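Side-chain contacts in hypothetical protein PA5026 (PDB 1SH8), which is of unknown function but has the hotdog fold and is probably a thioesterase of the PaaI-like kind: residues 18-21 with 22-25; 105-108 with 109-113. All coordinates share one frame; numbering follows the deposited sequence.

Interaction 1 (18-21 with 22-25); sequences IAFV and QRSG
R23 lies back over the first turn of helix 19-24, its guanidinium face set against the backbone of A19 and F20. F20 CA sits 3.6 Å above that plane, toward its rim, while NH2 reaches the ring of F20 at CD1, 3.6 Å away. The ring and guanidinium planes stand 77° apart. CG of R23 runs anti to its own carbonyl carbon (chi1 -63°), which directs the chain toward the N-terminal end of the helix and brings CG within 3.2 Å of A19 O; the bend at chi3 then lays the flat group over the backbone. The same A19 O takes the backbone N-H of R23. R23 NH1 passes A19 CB at 3.8 Å and donates to G44 O of the second subunit, so its polar partner lies across the dimer interface.

The buried flank carries F20, V21 and S24. F20 meets T59 of helix 54-62, and its ring also packs against F20 and Y53 of the second subunit, while V21 rests on T59 and L63. In this hotdog-fold protein the short helix 19-24 thus packs both on helix 54-62 and on the second subunit. At its C-terminal end S24 OG, held between its own backbone N and carbonyl carbon (chi1 78°), turns back to donate to V21 O over 2.7 Å, in the carbonyl plane and on a lone pair. S24 N reaches the same oxygen at 3.0 Å from above that plane, so two donors grip it; G25, with positive phi, then takes the chain out of the helix.

On the solvent side, where A19 and Q22 are exposed, the packing is looser. Q22 CB comes to 3.5 Å from A19 O, but the chain bends at chi2 and its amide leads away.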
loop_
_atom_site.group_PDB
_atom_site.type_symbol
_atom_site.label_atom_id
_atom_site.label_comp_id
_atom_site.label_asym_id
_atom_site.label_seq_id
_atom_site.Cartn_x
_atom_site.Cartn_y
_atom_site.Cartn_z
ATOM N N ILE A 18 -2.832 -8.364 12.214
ATOM C CA ILE A 18 -2.971 -6.950 11.861
ATOM C C ILE A 18 -4.427 -6.687 11.478
ATOM O O ILE A 18 -4.921 -7.208 10.472
ATOM C CB ILE A 18 -2.024 -6.586 10.688
ATOM C CG1 ILE A 18 -0.571 -6.831 11.110
ATOM C CG2 ILE A 18 -2.219 -5.123 10.277
ATOM C CD1 ILE A 18 0.441 -6.550 10.020
ATOM N N ALA A 19 -5.111 -5.880 12.291
ATOM C CA ALA A 19 -6.525 -5.565 12.081
ATOM C C ALA A 19 -6.850 -5.017 10.692
ATOM O O ALA A 19 -7.876 -5.367 10.105
ATOM C CB ALA A 19 -7.005 -4.588 13.150
ATOM N N PHE A 20 -5.982 -4.147 10.181
ATOM C CA PHE A 20 -6.158 -3.556 8.859
ATOM C C PHE A 20 -6.290 -4.684 7.837
ATOM O O PHE A 20 -7.129 -4.630 6.934
ATOM C CB PHE A 20 -4.939 -2.685 8.537
ATOM C CG PHE A 20 -5.010 -1.979 7.205
ATOM C CD1 PHE A 20 -5.442 -0.655 7.125
ATOM C CD2 PHE A 20 -4.604 -2.623 6.037
ATOM C CE1 PHE A 20 -5.464 0.022 5.896
ATOM C CE2 PHE A 20 -4.622 -1.960 4.811
ATOM C CZ PHE A 20 -5.051 -0.635 4.740
ATOM N N VAL A 21 -5.458 -5.712 7.993
ATOM C CA VAL A 21 -5.466 -6.868 7.098
ATOM C C VAL A 21 -6.706 -7.723 7.338
ATOM O O VAL A 21 -7.374 -8.153 6.399
ATOM C CB VAL A 21 -4.202 -7.734 7.304
ATOM C CG1 VAL A 21 -4.309 -9.034 6.500
ATOM C CG2 VAL A 21 -2.969 -6.949 6.873
ATOM N N GLN A 22 -7.019 -7.957 8.604
ATOM C CA GLN A 22 -8.181 -8.757 8.949
ATOM C C GLN A 22 -9.455 -8.173 8.318
ATOM O O GLN A 22 -10.272 -8.910 7.757
ATOM C CB GLN A 22 -8.318 -8.827 10.475
ATOM C CG GLN A 22 -9.249 -9.923 10.956
ATOM C CD GLN A 22 -10.706 -9.603 10.704
ATOM O OE1 GLN A 22 -11.505 -10.494 10.398
ATOM N NE2 GLN A 22 -11.068 -8.330 10.843
ATOM N N ARG A 23 -9.609 -6.849 8.397
ATOM C CA ARG A 23 -10.785 -6.172 7.846
ATOM C C ARG A 23 -10.936 -6.335 6.333
ATOM O O ARG A 23 -12.044 -6.226 5.810
ATOM C CB ARG A 23 -10.756 -4.675 8.178
ATOM C CG ARG A 23 -10.820 -4.337 9.661
ATOM C CD ARG A 23 -11.136 -2.850 9.878
ATOM N NE ARG A 23 -10.133 -1.941 9.315
ATOM C CZ ARG A 23 -9.076 -1.474 9.978
ATOM N NH1 ARG A 23 -8.865 -1.830 11.243
ATOM N NH2 ARG A 23 -8.238 -0.631 9.382
ATOM N N SER A 24 -9.831 -6.589 5.634
ATOM C CA SER A 24 -9.878 -6.753 4.179
ATOM C C SER A 24 -10.358 -8.138 3.753
ATOM O O SER A 24 -10.708 -8.347 2.594
ATOM C CB SER A 24 -8.500 -6.502 3.560
ATOM O OG SER A 24 -7.652 -7.624 3.735
ATOM N N GLY A 25 -10.354 -9.086 4.684
ATOM C CA GLY A 25 -10.799 -10.431 4.361
ATOM C C GLY A 25 -9.742 -11.305 3.700
ATOM O O GLY A 25 -10.055 -12.375 3.169
#

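Interaction 2 (105-108 with 109-113); sequences AERI and RQLET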
loop_
_atom_site.group_PDB
_atom_site.type_symbol
_atom_site.label_atom_id
_atom_site.label_comp_id
_atom_site.label_asym_id
_atom_site.label_seq_id
_atom_site.Cartn_x
_atom_site.Cartn_y
_atom_site.Cartn_z
ATOM N N ALA A 105 15.385 -22.874 0.847
ATOM C CA ALA A 105 15.948 -23.335 2.111
ATOM C C ALA A 105 17.285 -22.690 2.450
ATOM O O ALA A 105 17.530 -22.300 3.596
ATOM C CB ALA A 105 16.097 -24.849 2.085
ATOM N N GLU A 106 18.150 -22.586 1.447
ATOM C CA GLU A 106 19.468 -21.995 1.628
ATOM C C GLU A 106 19.381 -20.516 2.008
ATOM O O GLU A 106 20.116 -20.060 2.886
ATOM C CB GLU A 106 20.291 -22.170 0.348
ATOM C CG GLU A 106 21.739 -21.716 0.452
ATOM C CD GLU A 106 22.499 -21.914 -0.855
ATOM O OE1 GLU A 106 22.619 -23.075 -1.310
ATOM O OE2 GLU A 106 22.974 -20.905 -1.429
ATOM N N ARG A 107 18.494 -19.767 1.351
ATOM C CA ARG A 107 18.334 -18.345 1.661
ATOM C C ARG A 107 17.820 -18.161 3.084
ATOM O O ARG A 107 18.224 -17.234 3.784
ATOM C CB ARG A 107 17.367 -17.664 0.681
ATOM C CG ARG A 107 18.043 -17.061 -0.549
ATOM C CD ARG A 107 19.095 -16.040 -0.148
ATOM N NE ARG A 107 18.575 -14.678 -0.013
ATOM C CZ ARG A 107 19.124 -13.751 0.768
ATOM N NH1 ARG A 107 20.199 -14.046 1.489
ATOM N NH2 ARG A 107 18.619 -12.524 0.812
ATOM N N ILE A 108 16.927 -19.044 3.508
ATOM C CA ILE A 108 16.386 -18.965 4.860
ATOM C C ILE A 108 17.535 -19.112 5.858
ATOM O O ILE A 108 17.628 -18.353 6.825
ATOM C CB ILE A 108 15.322 -20.063 5.106
ATOM C CG1 ILE A 108 14.089 -19.794 4.231
ATOM C CG2 ILE A 108 14.932 -20.093 6.585
ATOM C CD1 ILE A 108 13.011 -20.877 4.300
ATOM N N ARG A 109 18.417 -20.080 5.612
ATOM C CA ARG A 109 19.565 -20.288 6.492
ATOM C C ARG A 109 20.486 -19.069 6.504
ATOM O O ARG A 109 20.930 -18.632 7.565
ATOM C CB ARG A 109 20.359 -21.527 6.068
ATOM C CG ARG A 109 19.738 -22.834 6.524
ATOM C CD ARG A 109 20.719 -23.988 6.366
ATOM N NE ARG A 109 20.937 -24.347 4.967
ATOM C CZ ARG A 109 20.076 -25.046 4.230
ATOM N NH1 ARG A 109 18.933 -25.469 4.758
ATOM N NH2 ARG A 109 20.358 -25.315 2.963
ATOM N N GLN A 110 20.767 -18.517 5.326
ATOM C CA GLN A 110 21.632 -17.344 5.234
ATOM C C GLN A 110 21.046 -16.172 6.012
ATOM O O GLN A 110 21.748 -15.504 6.771
ATOM C CB GLN A 110 21.815 -16.929 3.773
ATOM C CG GLN A 110 22.292 -18.043 2.859
ATOM C CD GLN A 110 22.533 -17.561 1.438
ATOM O OE1 GLN A 110 21.725 -16.815 0.877
ATOM N NE2 GLN A 110 23.641 -17.991 0.845
ATOM N N LEU A 111 19.751 -15.932 5.822
ATOM C CA LEU A 111 19.069 -14.833 6.492
ATOM C C LEU A 111 19.070 -14.937 8.016
ATOM O O LEU A 111 19.379 -13.962 8.701
ATOM C CB LEU A 111 17.629 -14.724 5.978
ATOM C CG LEU A 111 17.501 -14.214 4.536
ATOM C CD1 LEU A 111 16.112 -14.501 3.996
ATOM C CD2 LEU A 111 17.809 -12.722 4.500
ATOM N N GLU A 112 18.729 -16.107 8.552
ATOM C CA GLU A 112 18.701 -16.262 10.006
ATOM C C GLU A 112 20.096 -16.147 10.604
ATOM O O GLU A 112 20.270 -15.602 11.695
ATOM C CB GLU A 112 18.065 -17.596 10.399
ATOM C CG GLU A 112 18.624 -18.794 9.679
ATOM C CD GLU A 112 17.887 -20.071 10.036
ATOM O OE1 GLU A 112 16.636 -20.056 10.012
ATOM O OE2 GLU A 112 18.555 -21.087 10.334
ATOM N N THR A 113 21.089 -16.649 9.882
ATOM C CA THR A 113 22.466 -16.578 10.345
ATOM C C THR A 113 22.908 -15.120 10.421
ATOM O O THR A 113 23.391 -14.661 11.460
ATOM C CB THR A 113 23.405 -17.340 9.398
ATOM O OG1 THR A 113 23.152 -18.745 9.516
ATOM C CG2 THR A 113 24.862 -17.049 9.733
#
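The guanidinium of R107 has L111 CG over one face, 3.9 Å above the plane and toward its rim, and Q110 OE1 at its edge. NH1 donates to that oxygen over 3.2 Å in a nearly straight bond (165°), which lies close to the guanidinium plane but is tilted from the plane of the amide; the two planes stand 76° apart. Bends at chi2 and chi3 carry the R107 chain forward over the next turn. R109 carries the second flat group. A bend at chi3 turns its guanidinium back along the helix, with A105 O 3.6 Å above one face and NH2 near E106 CA; R109 NH1 passes A105 CB at 3.9 Å. E106 OE1 stays 5.3 Å from R109 NH2, a separation at which opposite charges may attract without touching.

On another flank, E112 CG comes within 3.1 Å of I108 O, and E112 OE1 approaches I108 CG2 at 3.8 Å, the two side chains crossing at a slant.

Helix 105-118 joins strands 97-102 and 120-130; in this part of it L111 and I108 face the protein while A105, E106, R109 and Q110 face solvent. R107 N donates to D104 OD2, just ahead of it in the chain, and R107 NH2 bonds weakly to E122 O. I108 packs on L103 and F73, and L111 on F73 and on A121 and Y123 of strand 120-130.

Overall arrangement
Interactions 1 and 2 lie on opposite sides of the chain's centre, their own centres 29 Å apart and their nearest atoms about 19 Å apart, so neither touches the other. Both are local contacts within single helices, and each has an arginine folded over the preceding turn, but the settings differ. Most of residues 18-25 lie within reach of the second subunit, whereas no other chain of the assembly reaches 105-113, a largely surface contact beside strand 120-130. In related hotdog thioesterases the active site is formed at the dimer interface; by that comparison interaction 1 would be the nearer to any such site, although none is established for this protein.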